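Local coordinates for uncharacterized conserved protein (Staphylococcus epidermidis, PDB 3FRM) that is of unknown function but carries a fold like that of the GNAT acetyltransferases, so it may transfer an acyl group from acyl-CoA, at residues Val119-Val124 against Gln209-Arg214; Ser126-Asp131 against Val168-His173; Gln174-Val179 against Glu197-Gln202; Asp180-Met183 against Ile188-Asp191. One frame throughout, in Å; residues are numbered along the deposited sequence.

Contact 1 of 4, residues Val119-Val124 against Gln209-Arg214; sequences VDIQLV and QAYVGR
I121 lies over one face of the Y211 ring, and this pair carries most of the contact. I121 CG2 sits 3.9 Å from the centroid of the Y211 ring, only 15° off the normal, which makes it a CH-pi contact. The methyl is nevertheless shifted toward the rim, and its closest ring atom is Y211 CD1 at 3.8 Å. The other branch of the isoleucine runs back toward the helix, where I121 CD1 meets Y211 CB at 3.8 Å, so the two side chains overlap lengthwise, each running toward the other's backbone. The tyrosine reaches out to the strand because its CG stands anti to the backbone N, chi1 -173°. At the far end of the ring L123 crosses it at about a right angle, with L123 CD1 3.6 Å from Y211 OH. No hydrogen bond links the two segments; the grip is van der Waals and CH-pi contact, close to the surface. Q122 turns the other way, and its NE2 bonds to D120 OD2 at 2.8 Å, while its OE1 accepts from N128 ND2. In the fold, strand 120-123 is an outermost strand of the sheet within this chain and pairs with strand 165-171. Y211 also rests on L167 of that neighbour, so helix 204-216 reaches across to the edge strand, with V212 and Q209 packed further in, on strand 188-195.

Contact 2 of 4, residues Ser126-Asp131 against Val168-His173; sequences SNNIND and VAYVNH
Y170 and D131 have much the same first torsion: in each, CG lies opposite the carbonyl carbon and next to N, with chi1 -60° for the tyrosine and -71° for the aspartate. From the strand this swings the phenol toward the start of the helix, and from the first turn of the helix it brings the carboxylate to meet it. Y170 OH donates to D131 OD1, which lies at the ring edge, in the ring plane. The modelled separation of these two oxygens is 2.4 Å, very short, so the exact length is doubtful and says little about the strength of the bond. The carboxylate is turned almost square to the ring, the planes 81° apart. N128 supplies a second neighbour for the hydroxyl through a carbon, its CB 3.3 Å from Y170 OH. The amide of N128 is engaged behind it: OD1 accepts from S125 N, and ND2 gives to Q122 OE1 and L123 O, which fixes the turn leading into the helix. Beneath the polar pair V168 CG1 touches D131 CB at 4.2 Å, and P175 of the next strand packs against V168, Y170 and D131 together. N128 occupies the N-cap position, although its side chain makes no capping bond, and D131 N bonds back to N128 O at 2.8 Å. With helix 129-136 following strand 120-123 and lying against strands 165-171 and 174-183, this corner is consistent with the beta-alpha start of a GNAT fold.

Contact 3 of 4, residues Gln174-Val179 against Glu197-Gln202; sequences QPVGIV and EEFQHQ
A classic beta bulge in strand 174-183 and the loop between strand 188-195 and helix 204-216 meet here. V176 and G177 both face A169, and the loop carries Q200 at the head of a Q-x-x-G-x-G sequence, the pattern that in GNAT enzymes wraps the pyrophosphate of acetyl-CoA; a similar role here is only an inference. The contact itself is made by F199. V176 CG2 stands over one face of its ring, 3.5 Å from the centroid and 22° off the normal, displaced toward the rim so that its nearest ring atom is F199 CD2 at 3.3 Å. That is a tight CH-pi approach. The second methyl, V176 CG1, lies 4.0 Å from F199 CB and so covers the root of the side chain. Q174 reaches the far end of the ring with its CG anti to the backbone N and the chain extended beyond it. Its amide plane stands 81° to the ring, with Q174 NE2 3.6 Å from F199 CZ and Q174 OE1 3.6 Å from F199 CE2. I204 of the following helix touches both V176 and F199. The neighbouring loop residues turn to the second subunit: Q200 O accepts from R91 of that chain, and the ring of H201 meets Y247 of the same chain. Between the two segments no hydrogen bond forms, which implies that they meet by apolar and van der Waals contact alone, while backbone bonds such as V176 with L196 help fix the loop.

Contact 4 of 4, residues Asp180-Met183 against Ile188-Asp191; sequences DIIM and IEID
I182 and E189 pair edge to edge through their peptide groups, with two backbone bonds. I182 N lies in the plane of the E189 carbonyl and bonds to E189 O at 2.8 Å, and the return bond from E189 N to I182 O, 2.9 Å, has an N-H...O angle of 175°. At the D180-D191 pair D180 N lies close to the line of the D191 C=O, though its N-H is bent away from it, whereas D191 N sits 27° out of the D180 carbonyl plane and makes a more bent bond, D191 N to D180 O 3.0 Å. The carboxylate of E189 has I182 CD1 alongside, 4.0 Å from its OE2, as the two side chains run the same way; its OE1 accepts from Y13 N. D180 is held from outside by Y132, whose hydroxyl bonds to OD2. On the opposite face of the hairpin the four side chains I181, I190, M183 and I188 are apolar. I181 CG2 and I190 CG2 meet obliquely at 3.5 Å in a non-hydrogen-bonded pair, and at the next one M183, a selenomethionine, lays its CG 3.7 Å from I188 CD1. The two strands, their segment axes 4.7 Å apart and 157° from parallel, form a beta hairpin. Strand 165-171 flanks it on one side and strand 221-225 on the other, while helix 204-216 covers the I188 and I190 side through M215, A216, Q209 and V212.

From the N terminus, strand 120-123 opens contact 1, which closes only at helix 204-216, so the other three contacts all fall within its span. Contact 2 ties the start of helix 129-136 to strand 165-171 and closes before contacts 3 and 4 open. Contact 3 begins in strand 174-183 and closes at loop 197-202; within its span contact 4 zips the same strand to 188-195. None cross. Several touch in space: contacts 1 and 2 through the pairing of strands 120-123 and 165-171, contacts 2 and 3 through A169 at the bulge, contacts 1 and 4 through V212 on I190. Together they bind two helices and a loop to four consecutive strands of the sheet.

Contact 1 of 4, residues Val119-Val124 against Gln209-Arg214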
loop_
_atom_site.group_PDB
_atom_site.type_symbol
_atom_site.label_atom_id
_atom_site.label_comp_id
_atom_site.label_asym_id
_atom_site.label_seq_id
_atom_site.Cartn_x
_atom_site.Cartn_y
_atom_site.Cartn_z
ATOM N N VAL A 119 15.990 -9.919 20.436
ATOM C CA VAL A 119 16.048 -10.275 19.039
ATOM C C VAL A 119 17.521 -10.232 18.691
ATOM O O VAL A 119 18.184 -9.202 18.812
ATOM C CB VAL A 119 15.313 -9.229 18.132
ATOM C CG1 VAL A 119 15.507 -9.576 16.693
ATOM C CG2 VAL A 119 13.829 -9.128 18.457
ATOM N N ASP A 120 18.052 -11.342 18.246
ATOM C CA ASP A 120 19.455 -11.363 18.025
ATOM C C ASP A 120 19.646 -11.150 16.530
ATOM O O ASP A 120 19.029 -11.842 15.731
ATOM C CB ASP A 120 20.007 -12.681 18.579
ATOM C CG ASP A 120 21.373 -13.047 18.018
ATOM O OD1 ASP A 120 22.281 -12.171 18.026
ATOM O OD2 ASP A 120 21.542 -14.242 17.605
ATOM N N ILE A 121 20.475 -10.160 16.175
ATOM C CA ILE A 121 20.650 -9.686 14.783
ATOM C C ILE A 121 22.084 -9.872 14.336
ATOM O O ILE A 121 22.998 -9.333 14.950
ATOM C CB ILE A 121 20.285 -8.187 14.607
ATOM C CG1 ILE A 121 18.899 -7.882 15.197
ATOM C CG2 ILE A 121 20.361 -7.775 13.113
ATOM C CD1 ILE A 121 18.361 -6.406 14.987
ATOM N N GLN A 122 22.266 -10.605 13.244
ATOM C CA GLN A 122 23.591 -11.031 12.815
ATOM C C GLN A 122 23.834 -10.591 11.386
ATOM O O GLN A 122 22.908 -10.608 10.569
ATOM C CB GLN A 122 23.746 -12.570 12.940
ATOM C CG GLN A 122 23.611 -13.124 14.371
ATOM C CD GLN A 122 23.665 -14.700 14.489
ATOM O OE1 GLN A 122 24.048 -15.442 13.562
ATOM N NE2 GLN A 122 23.249 -15.190 15.631
ATOM N N LEU A 123 25.070 -10.201 11.079
ATOM C CA LEU A 123 25.537 -10.098 9.682
ATOM C C LEU A 123 25.533 -11.471 9.079
ATOM O O LEU A 123 25.926 -12.426 9.739
ATOM C CB LEU A 123 26.957 -9.532 9.612
ATOM C CG LEU A 123 27.035 -8.023 9.341
ATOM C CD1 LEU A 123 26.719 -7.203 10.619
ATOM C CD2 LEU A 123 28.420 -7.667 8.781
ATOM N N VAL A 124 25.106 -11.616 7.837
ATOM C CA VAL A 124 25.072 -12.975 7.290
ATOM C C VAL A 124 26.433 -13.423 6.768
ATOM O O VAL A 124 27.174 -12.651 6.196
ATOM C CB VAL A 124 23.932 -13.213 6.261
ATOM C CG1 VAL A 124 22.675 -12.503 6.712
ATOM C CG2 VAL A 124 24.330 -12.770 4.874
ATOM N N GLN A 209 15.170 -2.271 12.147
ATOM C CA GLN A 209 15.277 -0.974 11.579
ATOM C C GLN A 209 16.268 -0.126 12.378
ATOM O O GLN A 209 17.132 0.515 11.801
ATOM C CB GLN A 209 13.912 -0.351 11.584
ATOM C CG GLN A 209 13.784 0.703 10.574
ATOM C CD GLN A 209 13.549 0.114 9.237
ATOM O OE1 GLN A 209 12.794 -0.824 9.113
ATOM N NE2 GLN A 209 14.182 0.666 8.219
ATOM N N ALA A 210 16.135 -0.126 13.705
ATOM C CA ALA A 210 17.038 0.613 14.552
ATOM C C ALA A 210 18.486 0.171 14.405
ATOM O O ALA A 210 19.397 0.984 14.526
ATOM C CB ALA A 210 16.613 0.508 16.028
ATOM N N TYR A 211 18.693 -1.116 14.175
ATOM C CA TYR A 211 20.018 -1.642 13.923
ATOM C C TYR A 211 20.619 -0.948 12.693
ATOM O O TYR A 211 21.702 -0.358 12.760
ATOM C CB TYR A 211 19.905 -3.144 13.661
ATOM C CG TYR A 211 21.225 -3.828 13.557
ATOM C CD1 TYR A 211 21.735 -4.570 14.638
ATOM C CD2 TYR A 211 21.978 -3.763 12.376
ATOM C CE1 TYR A 211 22.971 -5.198 14.567
ATOM C CE2 TYR A 211 23.228 -4.401 12.291
ATOM C CZ TYR A 211 23.711 -5.103 13.406
ATOM O OH TYR A 211 24.921 -5.738 13.338
ATOM N N VAL A 212 19.909 -1.036 11.572
ATOM C CA VAL A 212 20.285 -0.331 10.373
ATOM C C VAL A 212 20.556 1.155 10.720
ATOM O O VAL A 212 21.534 1.766 10.261
ATOM C CB VAL A 212 19.186 -0.516 9.297
ATOM C CG1 VAL A 212 19.405 0.400 8.141
ATOM C CG2 VAL A 212 19.115 -2.010 8.793
ATOM N N GLY A 213 19.715 1.720 11.580
ATOM C CA GLY A 213 19.840 3.109 11.963
ATOM C C GLY A 213 21.169 3.388 12.651
ATOM O O GLY A 213 21.783 4.457 12.410
ATOM N N ARG A 214 21.590 2.450 13.521
ATOM C CA ARG A 214 22.853 2.572 14.225
ATOM C C ARG A 214 24.022 2.428 13.263
ATOM O O ARG A 214 24.985 3.178 13.367
ATOM C CB ARG A 214 22.966 1.605 15.423
ATOM C CG ARG A 214 22.069 1.985 16.614
ATOM C CD ARG A 214 22.230 1.052 17.809
ATOM N NE ARG A 214 22.139 -0.368 17.457
ATOM C CZ ARG A 214 21.016 -1.081 17.429
ATOM N NH1 ARG A 214 19.848 -0.522 17.744
ATOM N NH2 ARG A 214 21.064 -2.365 17.080
#

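Contact 2 of 4, residues Ser126-Asp131 against Val168-His173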
loop_
_atom_site.group_PDB
_atom_site.type_symbol
_atom_site.label_atom_id
_atom_site.label_comp_id
_atom_site.label_asym_id
_atom_site.label_seq_id
_atom_site.Cartn_x
_atom_site.Cartn_y
_atom_site.Cartn_z
ATOM N N SER A 126 28.710 -17.322 5.614
ATOM C CA SER A 126 28.598 -18.705 5.182
ATOM C C SER A 126 27.912 -19.469 6.298
ATOM O O SER A 126 27.298 -20.505 6.058
ATOM C CB SER A 126 29.978 -19.288 4.921
ATOM O OG SER A 126 30.726 -19.403 6.134
ATOM N N ASN A 127 27.988 -18.923 7.513
ATOM C CA ASN A 127 27.569 -19.629 8.709
ATOM C C ASN A 127 26.090 -19.600 8.924
ATOM O O ASN A 127 25.500 -20.523 9.463
ATOM C CB ASN A 127 28.256 -19.035 9.932
ATOM C CG ASN A 127 29.713 -19.463 10.049
ATOM O OD1 ASN A 127 30.260 -20.168 9.174
ATOM N ND2 ASN A 127 30.351 -19.047 11.135
ATOM N N ASN A 128 25.479 -18.517 8.510
ATOM C CA ASN A 128 24.061 -18.385 8.709
ATOM C C ASN A 128 23.311 -18.112 7.433
ATOM O O ASN A 128 22.110 -17.970 7.490
ATOM C CB ASN A 128 23.741 -17.331 9.789
ATOM C CG ASN A 128 24.259 -15.958 9.433
ATOM O OD1 ASN A 128 24.645 -15.676 8.294
ATOM N ND2 ASN A 128 24.286 -15.106 10.401
ATOM N N ILE A 129 23.989 -18.103 6.282
ATOM C CA ILE A 129 23.338 -17.770 4.984
ATOM C C ILE A 129 22.043 -18.518 4.685
ATOM O O ILE A 129 21.142 -17.967 3.989
ATOM C CB ILE A 129 24.298 -17.936 3.756
ATOM C CG1 ILE A 129 23.627 -17.499 2.450
ATOM C CG2 ILE A 129 24.720 -19.374 3.566
ATOM C CD1 ILE A 129 22.895 -16.094 2.514
ATOM N N ASN A 130 21.976 -19.777 5.120
ATOM C CA ASN A 130 20.800 -20.623 4.912
ATOM C C ASN A 130 19.598 -20.160 5.758
ATOM O O ASN A 130 18.442 -20.348 5.342
ATOM C CB ASN A 130 21.082 -22.106 5.171
ATOM C CG ASN A 130 21.730 -22.823 3.966
ATOM O OD1 ASN A 130 22.798 -23.396 4.115
ATOM N ND2 ASN A 130 21.095 -22.785 2.778
ATOM N N ASP A 131 19.854 -19.573 6.933
ATOM C CA ASP A 131 18.795 -18.998 7.714
ATOM C C ASP A 131 18.234 -17.785 7.003
ATOM O O ASP A 131 17.052 -17.506 7.103
ATOM C CB ASP A 131 19.295 -18.538 9.104
ATOM C CG ASP A 131 19.623 -19.699 10.023
ATOM O OD1 ASP A 131 20.471 -19.477 10.915
ATOM O OD2 ASP A 131 19.054 -20.813 9.866
ATOM N N VAL A 168 20.042 -11.145 9.393
ATOM C CA VAL A 168 19.027 -12.109 9.794
ATOM C C VAL A 168 18.784 -11.846 11.250
ATOM O O VAL A 168 19.744 -11.772 12.036
ATOM C CB VAL A 168 19.523 -13.594 9.694
ATOM C CG1 VAL A 168 18.444 -14.592 10.155
ATOM C CG2 VAL A 168 19.930 -13.929 8.307
ATOM N N ALA A 169 17.507 -11.695 11.609
ATOM C CA ALA A 169 17.109 -11.601 13.006
ATOM C C ALA A 169 16.617 -12.958 13.491
ATOM O O ALA A 169 15.951 -13.721 12.712
ATOM C CB ALA A 169 16.035 -10.577 13.187
ATOM N N TYR A 170 16.945 -13.259 14.759
ATOM C CA TYR A 170 16.489 -14.480 15.397
ATOM C C TYR A 170 15.724 -14.150 16.638
ATOM O O TYR A 170 16.137 -13.286 17.427
ATOM C CB TYR A 170 17.645 -15.404 15.815
ATOM C CG TYR A 170 18.547 -15.887 14.710
ATOM C CD1 TYR A 170 18.542 -17.235 14.322
ATOM C CD2 TYR A 170 19.416 -15.012 14.052
ATOM C CE1 TYR A 170 19.358 -17.716 13.299
ATOM C CE2 TYR A 170 20.243 -15.478 13.011
ATOM C CZ TYR A 170 20.219 -16.842 12.661
ATOM O OH TYR A 170 21.058 -17.312 11.681
ATOM N N VAL A 171 14.629 -14.889 16.824
ATOM C CA VAL A 171 13.929 -14.961 18.117
ATOM C C VAL A 171 13.973 -16.418 18.513
ATOM O O VAL A 171 13.633 -17.313 17.699
ATOM C CB VAL A 171 12.471 -14.452 18.020
ATOM C CG1 VAL A 171 11.793 -14.519 19.378
ATOM C CG2 VAL A 171 12.477 -13.047 17.512
ATOM N N ASN A 172 14.397 -16.647 19.762
ATOM C CA ASN A 172 14.710 -17.972 20.316
ATOM C C ASN A 172 15.474 -18.859 19.331
ATOM O O ASN A 172 15.004 -19.963 19.067
ATOM C CB ASN A 172 13.441 -18.751 20.749
ATOM C CG ASN A 172 12.277 -17.853 21.152
ATOM O OD1 ASN A 172 12.169 -17.423 22.300
ATOM N ND2 ASN A 172 11.377 -17.600 20.214
ATOM N N HIS A 173 16.615 -18.406 18.785
ATOM C CA HIS A 173 17.417 -19.205 17.780
ATOM C C HIS A 173 16.681 -19.625 16.500
ATOM O O HIS A 173 17.149 -20.484 15.763
ATOM C CB HIS A 173 18.090 -20.453 18.398
ATOM C CG HIS A 173 18.711 -20.186 19.721
ATOM N ND1 HIS A 173 18.045 -20.407 20.905
ATOM C CD2 HIS A 173 19.896 -19.626 20.054
ATOM C CE1 HIS A 173 18.808 -20.030 21.918
ATOM N NE2 HIS A 173 19.934 -19.547 21.424
#

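Contact 3 of 4, residues Gln174-Val179 against Glu197-Gln202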
loop_
_atom_site.group_PDB
_atom_site.type_symbol
_atom_site.label_atom_id
_atom_site.label_comp_id
_atom_site.label_asym_id
_atom_site.label_seq_id
_atom_site.Cartn_x
_atom_site.Cartn_y
_atom_site.Cartn_z
ATOM N N GLN A 174 15.543 -19.012 16.208
ATOM C CA GLN A 174 14.843 -19.335 14.974
ATOM C C GLN A 174 14.938 -18.098 14.048
ATOM O O GLN A 174 14.643 -16.973 14.473
ATOM C CB GLN A 174 13.407 -19.774 15.303
ATOM C CG GLN A 174 12.428 -19.923 14.112
ATOM C CD GLN A 174 10.915 -19.900 14.500
ATOM O OE1 GLN A 174 10.028 -19.945 13.621
ATOM N NE2 GLN A 174 10.630 -19.834 15.803
ATOM N N PRO A 175 15.408 -18.289 12.795
ATOM C CA PRO A 175 15.511 -17.088 11.965
ATOM C C PRO A 175 14.113 -16.587 11.573
ATOM O O PRO A 175 13.230 -17.378 11.292
ATOM C CB PRO A 175 16.289 -17.559 10.757
ATOM C CG PRO A 175 15.984 -19.041 10.654
ATOM C CD PRO A 175 15.718 -19.528 12.054
ATOM N N VAL A 176 13.937 -15.278 11.557
ATOM C CA VAL A 176 12.625 -14.680 11.557
ATOM C C VAL A 176 12.464 -13.357 10.718
ATOM O O VAL A 176 11.364 -13.023 10.290
ATOM C CB VAL A 176 12.232 -14.515 13.020
ATOM C CG1 VAL A 176 11.692 -13.122 13.337
ATOM C CG2 VAL A 176 11.318 -15.658 13.454
ATOM N N GLY A 177 13.563 -12.638 10.478
ATOM C CA GLY A 177 13.560 -11.327 9.786
ATOM C C GLY A 177 14.800 -11.158 8.914
ATOM O O GLY A 177 15.885 -11.602 9.284
ATOM N N ILE A 178 14.673 -10.526 7.756
ATOM C CA ILE A 178 15.869 -10.254 6.954
ATOM C C ILE A 178 15.877 -8.845 6.347
ATOM O O ILE A 178 14.828 -8.160 6.254
ATOM C CB ILE A 178 16.141 -11.380 5.849
ATOM C CG1 ILE A 178 14.980 -11.436 4.864
ATOM C CG2 ILE A 178 16.387 -12.786 6.514
ATOM C CD1 ILE A 178 15.234 -12.477 3.673
ATOM N N VAL A 179 17.052 -8.372 5.946
ATOM C CA VAL A 179 17.065 -7.149 5.158
ATOM C C VAL A 179 18.404 -7.103 4.499
ATOM O O VAL A 179 19.349 -7.651 5.039
ATOM C CB VAL A 179 16.808 -5.876 6.054
ATOM C CG1 VAL A 179 17.901 -5.726 7.218
ATOM C CG2 VAL A 179 16.646 -4.623 5.204
ATOM N N GLU A 197 5.342 -13.980 8.749
ATOM C CA GLU A 197 4.012 -13.497 9.072
ATOM C C GLU A 197 3.729 -13.626 10.556
ATOM O O GLU A 197 3.475 -12.628 11.260
ATOM C CB GLU A 197 2.951 -14.215 8.281
ATOM C CG GLU A 197 1.850 -13.284 7.747
ATOM C CD GLU A 197 0.629 -14.046 7.169
ATOM O OE1 GLU A 197 0.786 -15.027 6.373
ATOM O OE2 GLU A 197 -0.505 -13.639 7.518
ATOM N N GLU A 198 3.815 -14.852 11.032
ATOM C CA GLU A 198 3.624 -15.142 12.442
ATOM C C GLU A 198 4.425 -14.245 13.410
ATOM O O GLU A 198 4.081 -14.113 14.583
ATOM C CB GLU A 198 3.873 -16.632 12.707
ATOM C CG GLU A 198 5.207 -17.138 12.193
ATOM C CD GLU A 198 5.159 -17.738 10.768
ATOM O OE1 GLU A 198 5.447 -18.952 10.664
ATOM O OE2 GLU A 198 4.859 -17.030 9.757
ATOM N N PHE A 199 5.467 -13.589 12.944
ATOM C CA PHE A 199 6.236 -12.771 13.868
ATOM C C PHE A 199 6.103 -11.294 13.595
ATOM O O PHE A 199 6.905 -10.479 14.082
ATOM C CB PHE A 199 7.700 -13.179 13.858
ATOM C CG PHE A 199 7.982 -14.501 14.553
ATOM C CD1 PHE A 199 8.201 -14.545 15.920
ATOM C CD2 PHE A 199 8.042 -15.674 13.826
ATOM C CE1 PHE A 199 8.481 -15.750 16.560
ATOM C CE2 PHE A 199 8.313 -16.906 14.455
ATOM C CZ PHE A 199 8.530 -16.949 15.820
ATOM N N GLN A 200 5.071 -10.925 12.858
ATOM C CA GLN A 200 4.843 -9.522 12.607
ATOM C C GLN A 200 4.079 -8.796 13.758
ATOM O O GLN A 200 3.473 -9.415 14.655
ATOM C CB GLN A 200 4.175 -9.334 11.257
ATOM C CG GLN A 200 4.998 -9.916 10.087
ATOM C CD GLN A 200 4.362 -9.687 8.728
ATOM O OE1 GLN A 200 3.240 -9.212 8.626
ATOM N NE2 GLN A 200 5.089 -10.028 7.657
ATOM N N HIS A 201 4.158 -7.471 13.712
ATOM C CA HIS A 201 3.504 -6.525 14.614
ATOM C C HIS A 201 3.943 -6.745 16.027
ATOM O O HIS A 201 3.209 -6.420 16.929
ATOM C CB HIS A 201 1.982 -6.624 14.555
ATOM C CG HIS A 201 1.465 -7.063 13.227
ATOM N ND1 HIS A 201 1.511 -6.258 12.109
ATOM C CD2 HIS A 201 0.897 -8.225 12.828
ATOM C CE1 HIS A 201 0.972 -6.890 11.084
ATOM N NE2 HIS A 201 0.592 -8.085 11.493
ATOM N N GLN A 202 5.126 -7.291 16.244
ATOM C CA GLN A 202 5.573 -7.450 17.646
ATOM C C GLN A 202 6.977 -6.916 17.962
ATOM O O GLN A 202 7.583 -7.297 18.975
ATOM C CB GLN A 202 5.373 -8.888 18.146
ATOM C CG GLN A 202 6.350 -9.901 17.625
ATOM C CD GLN A 202 5.742 -11.337 17.608
ATOM O OE1 GLN A 202 4.709 -11.592 16.956
ATOM N NE2 GLN A 202 6.386 -12.264 18.317
#

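Contact 4 of 4, residues Asp180-Met183 against Ile188-Asp191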
loop_
_atom_site.group_PDB
_atom_site.type_symbol
_atom_site.label_atom_id
_atom_site.label_comp_id
_atom_site.label_asym_id
_atom_site.label_seq_id
_atom_site.Cartn_x
_atom_site.Cartn_y
_atom_site.Cartn_z
ATOM N N ASP A 180 18.444 -6.479 3.333
ATOM C CA ASP A 180 19.653 -6.096 2.614
ATOM C C ASP A 180 19.961 -4.613 2.806
ATOM O O ASP A 180 19.056 -3.794 2.836
ATOM C CB ASP A 180 19.401 -6.257 1.137
ATOM C CG ASP A 180 19.225 -7.666 0.763
ATOM O OD1 ASP A 180 19.404 -7.973 -0.429
ATOM O OD2 ASP A 180 18.950 -8.492 1.662
ATOM N N ILE A 181 21.247 -4.296 2.908
ATOM C CA ILE A 181 21.675 -2.936 3.030
ATOM C C ILE A 181 22.784 -2.661 2.058
ATOM O O ILE A 181 23.712 -3.450 1.910
ATOM C CB ILE A 181 22.102 -2.524 4.490
ATOM C CG1 ILE A 181 23.023 -3.555 5.107
ATOM C CG2 ILE A 181 20.890 -2.387 5.374
ATOM C CD1 ILE A 181 22.300 -4.678 5.878
ATOM N N ILE A 182 22.648 -1.506 1.420
ATOM C CA ILE A 182 23.574 -1.002 0.441
ATOM C C ILE A 182 24.061 0.311 1.012
ATOM O O ILE A 182 23.278 1.275 1.187
ATOM C CB ILE A 182 22.894 -0.744 -0.932
ATOM C CG1 ILE A 182 22.322 -2.020 -1.522
ATOM C CG2 ILE A 182 23.855 -0.114 -1.930
ATOM C CD1 ILE A 182 20.794 -2.049 -1.431
HETATM N N MSE A 183 25.359 0.358 1.281
HETATM C CA MSE A 183 25.941 1.517 1.924
HETATM C C MSE A 183 26.766 2.368 0.990
HETATM O O MSE A 183 27.454 1.860 0.134
HETATM C CB MSE A 183 26.789 1.067 3.077
HETATM C CG MSE A 183 26.057 0.051 3.875
HETATM SE SE MSE A 183 27.222 -0.609 5.253
HETATM C CE MSE A 183 28.371 -1.792 4.138
ATOM N N ILE A 188 22.319 5.264 3.281
ATOM C CA ILE A 188 22.148 3.848 3.333
ATOM C C ILE A 188 20.764 3.407 2.843
ATOM O O ILE A 188 19.724 3.974 3.202
ATOM C CB ILE A 188 22.563 3.337 4.706
ATOM C CG1 ILE A 188 22.259 1.873 4.917
ATOM C CG2 ILE A 188 22.011 4.214 5.817
ATOM C CD1 ILE A 188 23.270 1.362 5.935
ATOM N N GLU A 189 20.762 2.395 1.980
ATOM C CA GLU A 189 19.540 1.930 1.407
ATOM C C GLU A 189 19.244 0.547 1.901
ATOM O O GLU A 189 20.133 -0.303 1.966
ATOM C CB GLU A 189 19.633 1.940 -0.100
ATOM C CG GLU A 189 18.330 1.685 -0.791
ATOM C CD GLU A 189 18.567 1.219 -2.225
ATOM O OE1 GLU A 189 19.510 1.769 -2.847
ATOM O OE2 GLU A 189 17.840 0.304 -2.726
ATOM N N ILE A 190 17.994 0.348 2.303
ATOM C CA ILE A 190 17.515 -0.967 2.612
ATOM C C ILE A 190 16.693 -1.517 1.442
ATOM O O ILE A 190 16.195 -0.775 0.599
ATOM C CB ILE A 190 16.816 -1.083 3.999
ATOM C CG1 ILE A 190 15.686 -0.098 4.184
ATOM C CG2 ILE A 190 17.799 -0.775 5.140
ATOM C CD1 ILE A 190 14.686 -0.509 5.268
ATOM N N ASP A 191 16.603 -2.831 1.383
ATOM C CA ASP A 191 15.919 -3.481 0.325
ATOM C C ASP A 191 15.641 -4.897 0.797
ATOM O O ASP A 191 16.423 -5.481 1.553
ATOM C CB ASP A 191 16.830 -3.519 -0.911
ATOM C CG ASP A 191 16.109 -3.979 -2.155
ATOM O OD1 ASP A 191 16.614 -4.935 -2.802
ATOM O OD2 ASP A 191 15.031 -3.425 -2.487
#